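Local coordinates for protein NAD(P)H-FMN oxidoreductase (PDB 5LVA) that binds flavin mononucleotide and probably uses NAD(P)H to reduce flavin, as an oxidoreductase of the flavodoxin-like fold, at residues C54-L66 and L96-G108. Residues are numbered along the deposited sequence; the frame is centred on the assembly and turned at random.
Sequences CEEHDRIVFQFPL and LRGKEFMVAVSAG. With FMN (flavin mononucleotide), chain C.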
ATOM      1  N   CYS A  54     -12.601  -1.699  -5.216  1.00 24.93           N
ATOM      2  CA  CYS A  54     -12.149  -2.861  -4.441  1.00 22.60           C
ATOM      3  C   CYS A  54     -12.887  -4.114  -4.893  1.00 24.72           C
ATOM      4  O   CYS A  54     -12.280  -5.145  -5.134  1.00 27.66           O
ATOM      5  CB  CYS A  54     -12.364  -2.658  -2.934  1.00 17.68           C
ATOM      6  SG  CYS A  54     -11.412  -1.333  -2.160  1.00 23.00           S
ATOM      7  N   GLU A  55     -14.203  -4.005  -5.009  1.00 25.77           N
ATOM      8  CA  GLU A  55     -15.034  -5.099  -5.478  1.00 26.51           C
ATOM      9  C   GLU A  55     -14.578  -5.676  -6.823  1.00 27.74           C
ATOM     10  O   GLU A  55     -14.635  -6.885  -7.041  1.00 32.15           O
ATOM     11  CB  GLU A  55     -16.486  -4.635  -5.586  1.00 28.87           C
ATOM     12  CG  GLU A  55     -17.107  -4.259  -4.255  1.00 27.97           C
ATOM     13  CD  GLU A  55     -18.539  -3.797  -4.387  1.00 28.06           C
ATOM     14  OE1 GLU A  55     -19.141  -4.054  -5.439  1.00 33.46           O
ATOM     15  OE2 GLU A  55     -19.062  -3.170  -3.451  1.00 29.45           O
ATOM     16  N   GLU A  56     -14.104  -4.818  -7.716  1.00 25.66           N
ATOM     17  CA  GLU A  56     -13.798  -5.240  -9.073  1.00 24.36           C
ATOM     18  C   GLU A  56     -12.398  -5.824  -9.247  1.00 26.54           C
ATOM     19  O   GLU A  56     -12.085  -6.339 -10.308  1.00 32.48           O
ATOM     20  CB  GLU A  56     -14.009  -4.064 -10.047  1.00 31.57           C
ATOM     21  CG  GLU A  56     -15.489  -3.822 -10.402  1.00 40.83           C
ATOM     22  CD  GLU A  56     -15.749  -2.492 -11.131  1.00 57.20           C
ATOM     23  OE1 GLU A  56     -14.792  -1.886 -11.667  1.00 55.99           O
ATOM     24  OE2 GLU A  56     -16.924  -2.055 -11.183  1.00 52.46           O
ATOM     25  N   HIS A  57     -11.559  -5.768  -8.219  1.00 27.44           N
ATOM     26  CA  HIS A  57     -10.204  -6.312  -8.318  1.00 22.71           C
ATOM     27  C   HIS A  57      -9.956  -7.448  -7.337  1.00 26.56           C
ATOM     28  O   HIS A  57     -10.627  -7.550  -6.318  1.00 27.27           O
ATOM     29  CB  HIS A  57      -9.164  -5.216  -8.093  1.00 25.06           C
ATOM     30  CG  HIS A  57      -9.196  -4.136  -9.122  1.00 24.68           C
ATOM     31  ND1 HIS A  57     -10.206  -3.204  -9.187  1.00 24.62           N
ATOM     32  CD2 HIS A  57      -8.339  -3.834 -10.127  1.00 22.76           C
ATOM     33  CE1 HIS A  57      -9.974  -2.375 -10.190  1.00 21.41           C
ATOM     34  NE2 HIS A  57      -8.844  -2.733 -10.774  1.00 18.73           N
ATOM     35  N   ASP A  58      -8.977  -8.292  -7.651  1.00 27.07           N
ATOM     36  CA  ASP A  58      -8.722  -9.505  -6.878  1.00 23.23           C
ATOM     37  C   ASP A  58      -7.723  -9.257  -5.760  1.00 24.67           C
ATOM     38  O   ASP A  58      -7.724  -9.950  -4.753  1.00 26.14           O
ATOM     39  CB  ASP A  58      -8.208 -10.629  -7.790  1.00 26.94           C
ATOM     40  CG  ASP A  58      -9.115 -10.881  -8.991  1.00 32.74           C
ATOM     41  OD1 ASP A  58     -10.313 -11.155  -8.794  1.00 33.79           O
ATOM     42  OD2 ASP A  58      -8.626 -10.808 -10.137  1.00 38.73           O
ATOM     43  N   ARG A  59      -6.866  -8.264  -5.950  1.00 22.83           N
ATOM     44  CA  ARG A  59      -5.829  -7.935  -4.996  1.00 18.94           C
ATOM     45  C   ARG A  59      -5.764  -6.429  -4.802  1.00 20.92           C
ATOM     46  O   ARG A  59      -5.806  -5.685  -5.761  1.00 22.92           O
ATOM     47  CB  ARG A  59      -4.478  -8.460  -5.469  1.00 18.89           C
ATOM     48  CG  ARG A  59      -3.341  -8.146  -4.516  1.00 21.45           C
ATOM     49  CD  ARG A  59      -2.002  -8.521  -5.095  1.00 21.00           C
ATOM     50  NE  ARG A  59      -1.844  -9.961  -5.183  1.00 25.24           N
ATOM     51  CZ  ARG A  59      -0.707 -10.571  -5.490  1.00 29.65           C
ATOM     52  NH1 ARG A  59       0.381  -9.860  -5.746  1.00 27.39           N
ATOM     53  NH2 ARG A  59      -0.659 -11.897  -5.543  1.00 29.15           N
ATOM     54  N   ILE A  60      -5.658  -5.983  -3.557  1.00 23.57           N
ATOM     55  CA  ILE A  60      -5.546  -4.563  -3.260  1.00 18.96           C
ATOM     56  C   ILE A  60      -4.203  -4.233  -2.619  1.00 22.31           C
ATOM     57  O   ILE A  60      -3.821  -4.820  -1.612  1.00 17.06           O
ATOM     58  CB  ILE A  60      -6.665  -4.111  -2.344  1.00 19.39           C
ATOM     59  CG1 ILE A  60      -7.986  -4.634  -2.887  1.00 17.87           C
ATOM     60  CG2 ILE A  60      -6.679  -2.598  -2.247  1.00 16.76           C
ATOM     61  CD1 ILE A  60      -9.146  -4.242  -2.088  1.00 22.40           C
ATOM     62  N   VAL A  61      -3.489  -3.294  -3.231  1.00 23.41           N
ATOM     63  CA  VAL A  61      -2.151  -2.919  -2.799  1.00 17.01           C
ATOM     64  C   VAL A  61      -2.133  -1.503  -2.275  1.00 14.85           C
ATOM     65  O   VAL A  61      -2.446  -0.574  -2.997  1.00 21.09           O
ATOM     66  CB  VAL A  61      -1.146  -3.037  -3.949  1.00 19.86           C
ATOM     67  CG1 VAL A  61       0.208  -2.548  -3.520  1.00 16.25           C
ATOM     68  CG2 VAL A  61      -1.068  -4.471  -4.436  1.00 20.35           C
ATOM     69  N   PHE A  62      -1.771  -1.337  -1.014  1.00 17.31           N
ATOM     70  CA  PHE A  62      -1.639  -0.009  -0.437  1.00 17.49           C
ATOM     71  C   PHE A  62      -0.189   0.436  -0.530  1.00 17.73           C
ATOM     72  O   PHE A  62       0.684  -0.142   0.111  1.00 18.48           O
ATOM     73  CB  PHE A  62      -2.125   0.002   1.010  1.00 16.44           C
ATOM     74  CG  PHE A  62      -3.565  -0.398   1.167  1.00 15.80           C
ATOM     75  CD1 PHE A  62      -3.925  -1.732   1.274  1.00 16.64           C
ATOM     76  CD2 PHE A  62      -4.561   0.559   1.197  1.00 16.11           C
ATOM     77  CE1 PHE A  62      -5.254  -2.101   1.413  1.00 13.16           C
ATOM     78  CE2 PHE A  62      -5.889   0.202   1.327  1.00 16.45           C
ATOM     79  CZ  PHE A  62      -6.235  -1.131   1.445  1.00 12.58           C
ATOM     80  N   GLN A  63       0.068   1.445  -1.360  1.00 18.87           N
ATOM     81  CA  GLN A  63       1.417   1.938  -1.583  1.00 15.47           C
ATOM     82  C   GLN A  63       1.589   3.302  -0.953  1.00 17.55           C
ATOM     83  O   GLN A  63       0.827   4.212  -1.235  1.00 18.38           O
ATOM     84  CB  GLN A  63       1.732   2.001  -3.071  1.00 17.28           C
ATOM     85  CG  GLN A  63       3.157   2.405  -3.377  1.00 20.75           C
ATOM     86  CD  GLN A  63       3.444   2.552  -4.862  1.00 21.14           C
ATOM     87  OE1 GLN A  63       2.812   1.926  -5.703  1.00 27.94           O
ATOM     88  NE2 GLN A  63       4.419   3.378  -5.182  1.00 24.37           N
ATOM     89  N   PHE A  64       2.593   3.449  -0.098  1.00 18.97           N
ATOM     90  CA  PHE A  64       2.810   4.713   0.581  1.00 15.64           C
ATOM     91  C   PHE A  64       4.214   4.805   1.118  1.00 15.39           C
ATOM     92  O   PHE A  64       4.892   3.802   1.224  1.00 18.52           O
ATOM     93  CB  PHE A  64       1.792   4.900   1.716  1.00 18.70           C
ATOM     94  CG  PHE A  64       1.743   3.763   2.717  1.00 18.03           C
ATOM     95  CD1 PHE A  64       0.893   2.689   2.525  1.00 15.51           C
ATOM     96  CD2 PHE A  64       2.518   3.796   3.868  1.00 16.09           C
ATOM     97  CE1 PHE A  64       0.834   1.679   3.437  1.00 15.60           C
ATOM     98  CE2 PHE A  64       2.461   2.787   4.780  1.00 13.30           C
ATOM     99  CZ  PHE A  64       1.623   1.723   4.569  1.00 17.69           C
ATOM    100  N   PRO A  65       4.680   6.021   1.414  1.00 18.51           N
ATOM    101  CA  PRO A  65       5.935   6.117   2.151  1.00 15.80           C
ATOM    102  C   PRO A  65       5.682   5.917   3.634  1.00 19.32           C
ATOM    103  O   PRO A  65       4.614   6.279   4.119  1.00 19.27           O
ATOM    104  CB  PRO A  65       6.403   7.541   1.864  1.00 14.96           C
ATOM    105  CG  PRO A  65       5.150   8.292   1.672  1.00 16.07           C
ATOM    106  CD  PRO A  65       4.228   7.344   0.946  1.00 16.28           C
ATOM    107  N   LEU A  66       6.651   5.344   4.336  1.00 18.46           N
ATOM    108  CA  LEU A  66       6.578   5.217   5.773  1.00 15.65           C
ATOM    109  C   LEU A  66       6.765   6.568   6.425  1.00 19.05           C
ATOM    110  O   LEU A  66       7.852   7.137   6.386  1.00 18.32           O
ATOM    111  CB  LEU A  66       7.638   4.247   6.290  1.00 18.76           C
ATOM    112  CG  LEU A  66       7.439   3.686   7.691  1.00 16.49           C
ATOM    113  CD1 LEU A  66       6.239   2.770   7.683  1.00 18.95           C
ATOM    114  CD2 LEU A  66       8.674   2.958   8.138  1.00 15.95           C
ATOM    115  N   LEU A  96     -15.117  -8.013   0.757  1.00 30.84           N
ATOM    116  CA  LEU A  96     -13.679  -8.133   0.583  1.00 26.84           C
ATOM    117  C   LEU A  96     -13.171  -9.506   0.981  1.00 30.08           C
ATOM    118  O   LEU A  96     -11.986  -9.796   0.843  1.00 32.46           O
ATOM    119  CB  LEU A  96     -12.954  -7.070   1.400  1.00 23.47           C
ATOM    120  CG  LEU A  96     -13.397  -5.635   1.148  1.00 25.41           C
ATOM    121  CD1 LEU A  96     -12.709  -4.694   2.102  1.00 17.91           C
ATOM    122  CD2 LEU A  96     -13.103  -5.259  -0.288  1.00 19.81           C
ATOM    123  N   ARG A  97     -14.057 -10.355   1.479  1.00 29.06           N
ATOM    124  CA  ARG A  97     -13.603 -11.635   1.983  1.00 28.99           C
ATOM    125  C   ARG A  97     -13.051 -12.458   0.840  1.00 31.49           C
ATOM    126  O   ARG A  97     -13.722 -12.657  -0.158  1.00 33.42           O
ATOM    127  CB  ARG A  97     -14.733 -12.379   2.693  1.00 34.92           C
ATOM    128  CG  ARG A  97     -14.246 -13.250   3.841  1.00 41.17           C
ATOM    129  CD  ARG A  97     -15.382 -13.985   4.511  1.00 50.20           C
ATOM    130  NE  ARG A  97     -16.241 -14.645   3.536  1.00 61.92           N
ATOM    131  CZ  ARG A  97     -17.394 -15.234   3.837  1.00 68.97           C
ATOM    132  NH1 ARG A  97     -17.824 -15.242   5.093  1.00 63.22           N
ATOM    133  NH2 ARG A  97     -18.117 -15.812   2.885  1.00 69.78           N
ATOM    134  N   GLY A  98     -11.810 -12.907   0.975  1.00 29.45           N
ATOM    135  CA  GLY A  98     -11.200 -13.737  -0.043  1.00 24.66           C
ATOM    136  C   GLY A  98     -10.156 -13.029  -0.891  1.00 27.07           C
ATOM    137  O   GLY A  98      -9.272 -13.671  -1.445  1.00 23.91           O
ATOM    138  N   LYS A  99     -10.263 -11.706  -0.992  1.00 25.70           N
ATOM    139  CA  LYS A  99      -9.330 -10.916  -1.793  1.00 26.99           C
ATOM    140  C   LYS A  99      -7.974 -10.834  -1.114  1.00 23.29           C
ATOM    141  O   LYS A  99      -7.875 -11.019   0.086  1.00 26.34           O
ATOM    142  CB  LYS A  99      -9.882  -9.504  -2.040  1.00 24.40           C
ATOM    143  CG  LYS A  99     -11.173  -9.473  -2.843  1.00 24.53           C
ATOM    144  CD  LYS A  99     -11.700  -8.055  -3.031  1.00 23.78           C
ATOM    145  CE  LYS A  99     -13.000  -8.037  -3.806  1.00 24.46           C
ATOM    146  NZ  LYS A  99     -12.817  -8.385  -5.245  1.00 29.04           N
ATOM    147  N   GLU A 100      -6.933 -10.552  -1.887  1.00 21.27           N
ATOM    148  CA  GLU A 100      -5.595 -10.386  -1.340  1.00 20.28           C
ATOM    149  C   GLU A 100      -5.342  -8.944  -0.925  1.00 22.22           C
ATOM    150  O   GLU A 100      -5.899  -8.012  -1.502  1.00 24.89           O
ATOM    151  CB  GLU A 100      -4.542 -10.846  -2.348  1.00 23.22           C
ATOM    152  CG  GLU A 100      -4.493 -12.349  -2.530  1.00 19.68           C
ATOM    153  CD  GLU A 100      -3.620 -12.792  -3.698  1.00 27.67           C
ATOM    154  OE1 GLU A 100      -3.642 -12.135  -4.761  1.00 21.43           O
ATOM    155  OE2 GLU A 100      -2.926 -13.820  -3.560  1.00 31.74           O
ATOM    156  N   PHE A 101      -4.488  -8.783   0.077  1.00 19.66           N
ATOM    157  CA  PHE A 101      -4.226  -7.511   0.725  1.00 18.25           C
ATOM    158  C   PHE A 101      -2.723  -7.407   0.879  1.00 20.35           C
ATOM    159  O   PHE A 101      -2.122  -8.239   1.524  1.00 20.36           O
ATOM    160  CB  PHE A 101      -4.946  -7.476   2.077  1.00 20.65           C
ATOM    161  CG  PHE A 101      -4.772  -6.204   2.882  1.00 21.33           C
ATOM    162  CD1 PHE A 101      -3.525  -5.777   3.313  1.00 19.89           C
ATOM    163  CD2 PHE A 101      -5.892  -5.503   3.318  1.00 18.40           C
ATOM    164  CE1 PHE A 101      -3.399  -4.638   4.079  1.00 18.47           C
ATOM    165  CE2 PHE A 101      -5.769  -4.367   4.103  1.00 13.02           C
ATOM    166  CZ  PHE A 101      -4.528  -3.934   4.473  1.00 15.27           C
ATOM    167  N   MET A 102      -2.095  -6.406   0.286  1.00 20.21           N
ATOM    168  CA  MET A 102      -0.680  -6.247   0.539  1.00 19.15           C
ATOM    169  C   MET A 102      -0.270  -4.779   0.669  1.00 20.39           C
ATOM    170  O   MET A 102      -0.974  -3.873   0.242  1.00 18.83           O
ATOM    171  CB  MET A 102       0.137  -6.966  -0.536  1.00 14.43           C
ATOM    172  CG  MET A 102       0.537  -6.183  -1.749  1.00 28.59           C
ATOM    173  SD  MET A 102       1.985  -6.935  -2.549  1.00 26.69           S
ATOM    174  CE  MET A 102       3.188  -6.469  -1.341  1.00 30.93           C
ATOM    175  N   VAL A 103       0.859  -4.572   1.325  1.00 22.00           N
ATOM    176  CA  VAL A 103       1.388  -3.248   1.573  1.00 19.09           C
ATOM    177  C   VAL A 103       2.683  -3.091   0.809  1.00 16.46           C
ATOM    178  O   VAL A 103       3.502  -3.983   0.813  1.00 18.28           O
ATOM    179  CB  VAL A 103       1.632  -3.007   3.096  1.00 17.01           C
ATOM    180  CG1 VAL A 103       2.424  -1.719   3.334  1.00 15.88           C
ATOM    181  CG2 VAL A 103       0.322  -2.968   3.830  1.00 13.83           C
ATOM    182  N   ALA A 104       2.860  -1.958   0.147  1.00 18.04           N
ATOM    183  CA  ALA A 104       4.143  -1.634  -0.471  1.00 18.82           C
ATOM    184  C   ALA A 104       4.629  -0.332   0.123  1.00 17.14           C
ATOM    185  O   ALA A 104       4.041   0.704  -0.101  1.00 20.83           O
ATOM    186  CB  ALA A 104       4.019  -1.534  -1.985  1.00 16.49           C
ATOM    187  N   VAL A 105       5.701  -0.382   0.891  1.00 16.23           N
ATOM    188  CA  VAL A 105       6.073   0.764   1.691  1.00 16.01           C
ATOM    189  C   VAL A 105       7.554   1.061   1.534  1.00 18.98           C
ATOM    190  O   VAL A 105       8.384   0.167   1.430  1.00 16.90           O
ATOM    191  CB  VAL A 105       5.705   0.535   3.186  1.00 20.37           C
ATOM    192  CG1 VAL A 105       6.409  -0.694   3.744  1.00 20.03           C
ATOM    193  CG2 VAL A 105       6.020   1.747   4.024  1.00 20.34           C
ATOM    194  N   SER A 106       7.875   2.337   1.459  1.00 21.10           N
ATOM    195  CA  SER A 106       9.251   2.751   1.355  1.00 19.23           C
ATOM    196  C   SER A 106       9.673   3.418   2.660  1.00 20.25           C
ATOM    197  O   SER A 106       8.889   4.127   3.279  1.00 18.69           O
ATOM    198  CB  SER A 106       9.428   3.692   0.168  1.00 16.11           C
ATOM    199  OG  SER A 106       8.602   4.824   0.318  1.00 22.18           O
ATOM    200  N   ALA A 107      10.906   3.190   3.089  1.00 18.95           N
ATOM    201  CA  ALA A 107      11.347   3.770   4.348  1.00 18.45           C
ATOM    202  C   ALA A 107      12.703   4.424   4.198  1.00 21.17           C
ATOM    203  O   ALA A 107      13.563   3.912   3.500  1.00 24.75           O
ATOM    204  CB  ALA A 107      11.386   2.710   5.435  1.00 20.96           C
ATOM    205  N   GLY A 108      12.883   5.561   4.859  1.00 23.31           N
ATOM    206  CA  GLY A 108      14.133   6.289   4.795  1.00 22.22           C
ATOM    207  C   GLY A 108      15.307   5.576   5.433  1.00 22.78           C
ATOM    208  O   GLY A 108      16.418   5.595   4.909  1.00 28.57           O
TER
HETATM  209  N1  FMN C 201      11.491   6.871   7.186  1.00 19.19           N
HETATM  210  C2  FMN C 201      11.587   5.803   8.057  1.00 21.14           C
HETATM  211  O2  FMN C 201      12.380   4.893   7.836  1.00 24.27           O
HETATM  212  N3  FMN C 201      10.794   5.735   9.175  1.00 17.85           N
HETATM  213  C4  FMN C 201       9.902   6.731   9.452  1.00 18.25           C
HETATM  214  O4  FMN C 201       9.211   6.625  10.458  1.00 17.01           O
HETATM  215  C4A FMN C 201       9.800   7.821   8.581  1.00 17.78           C
HETATM  216  N5  FMN C 201       8.910   8.834   8.833  1.00 18.71           N
HETATM  217  C5A FMN C 201       8.802   9.907   7.981  1.00 17.15           C
HETATM  218  C6  FMN C 201       7.889  10.911   8.265  1.00 16.24           C
HETATM  219  C7  FMN C 201       7.739  11.996   7.429  1.00 18.12           C
HETATM  220  C7M FMN C 201       6.737  13.065   7.770  1.00 14.08           C
HETATM  221  C8  FMN C 201       8.535  12.075   6.284  1.00 20.19           C
HETATM  222  C8M FMN C 201       8.409  13.234   5.341  1.00 12.95           C
HETATM  223  C9  FMN C 201       9.451  11.069   6.004  1.00 16.31           C
HETATM  224  C9A FMN C 201       9.584   9.974   6.841  1.00 20.16           C
HETATM  225  N10 FMN C 201      10.497   8.962   6.576  1.00 20.82           N
HETATM  226  C10 FMN C 201      10.597   7.886   7.445  1.00 19.23           C
HETATM  227  C1' FMN C 201      11.329   8.993   5.324  1.00 18.52           C
HETATM  228  C2' FMN C 201      10.386   8.396   4.250  1.00 21.32           C
HETATM  229  O2' FMN C 201       9.983   7.074   4.590  1.00 20.61           O
HETATM  230  C3' FMN C 201      10.870   8.489   2.792  1.00 21.70           C
HETATM  231  O3' FMN C 201      10.919   9.865   2.509  1.00 23.26           O
HETATM  232  C4' FMN C 201       9.897   7.768   1.839  1.00 18.38           C
HETATM  233  O4' FMN C 201       9.765   6.447   2.261  1.00 25.02           O
HETATM  234  C5' FMN C 201      10.230   7.641   0.357  1.00 22.15           C
HETATM  235  O5' FMN C 201      10.000   8.864  -0.288  1.00 26.92           O
HETATM  236  P   FMN C 201       9.295   9.131  -1.712  1.00 23.20           P
HETATM  237  O1P FMN C 201       8.430  10.299  -1.411  1.00 20.77           O
HETATM  238  O2P FMN C 201      10.360   9.429  -2.712  1.00 25.37           O
HETATM  239  O3P FMN C 201       8.412   8.067  -2.259  1.00 24.37           O
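R59 grips E100 side-on in a salt bridge across two neighbouring parallel strands: NE and NH2 both point at one carboxylate oxygen, with R59 NE 2.9 Å from E100 OE1. That oxygen lies in the guanidinium plane, yet both nitrogens meet it from above the same face of the carboxylate, the two planes being turned 60° apart. R59 starts with CG anti to the backbone N (chi1 180°) and bends at chi3, which brings its edge round to E100; NH2 also bonds the carbonyl of K172. With an alanine here, the E100 carboxylate would probably lose its charged mate, and the K172 carbonyl a donor.

On the same face, apolar V61 and M102 point the same way, V61 CG2 lying 3.6 Å from M102 CG. The opposite face is apolar and rich in phenylalanine, F62 and F64 being long enough to reach helix 73-82. F62 sets CE1 over one face of the F101 ring, toward its rim, 3.6 Å from F101 CE2, while W78 meets F62 edge-to-face. Farther along, F64 CZ packs on V103 CG1 at 3.7 Å.

Between the two faces the strands run parallel, R59 paired with E100 through P65 with S106. Backbone bonds alternate from E100 N to D58 O through L66 N to S106 O, S106 N to F64 O being weak. K99 suits its place by length and charge: NZ bonds E55 O in the last turn of helix 47-56 at 3.0 Å and H57 O just beyond it, with a weak bond to C54 O.

The strands bracket helix 73-82 in a beta-alpha-beta unit. At their C-terminal ends, where flavodoxin-like proteins bind FMN, S106 OG, a small polar group, shares a hydrogen bond with FMN O4' (2.8 Å), L66 O accepts from FMN O2', and G108 N donates to FMN N1. Chemistry is thus divided along the pair: charge at the N-terminal end, apolar packing midway, and backbone groups plus one hydroxyl for the cofactor.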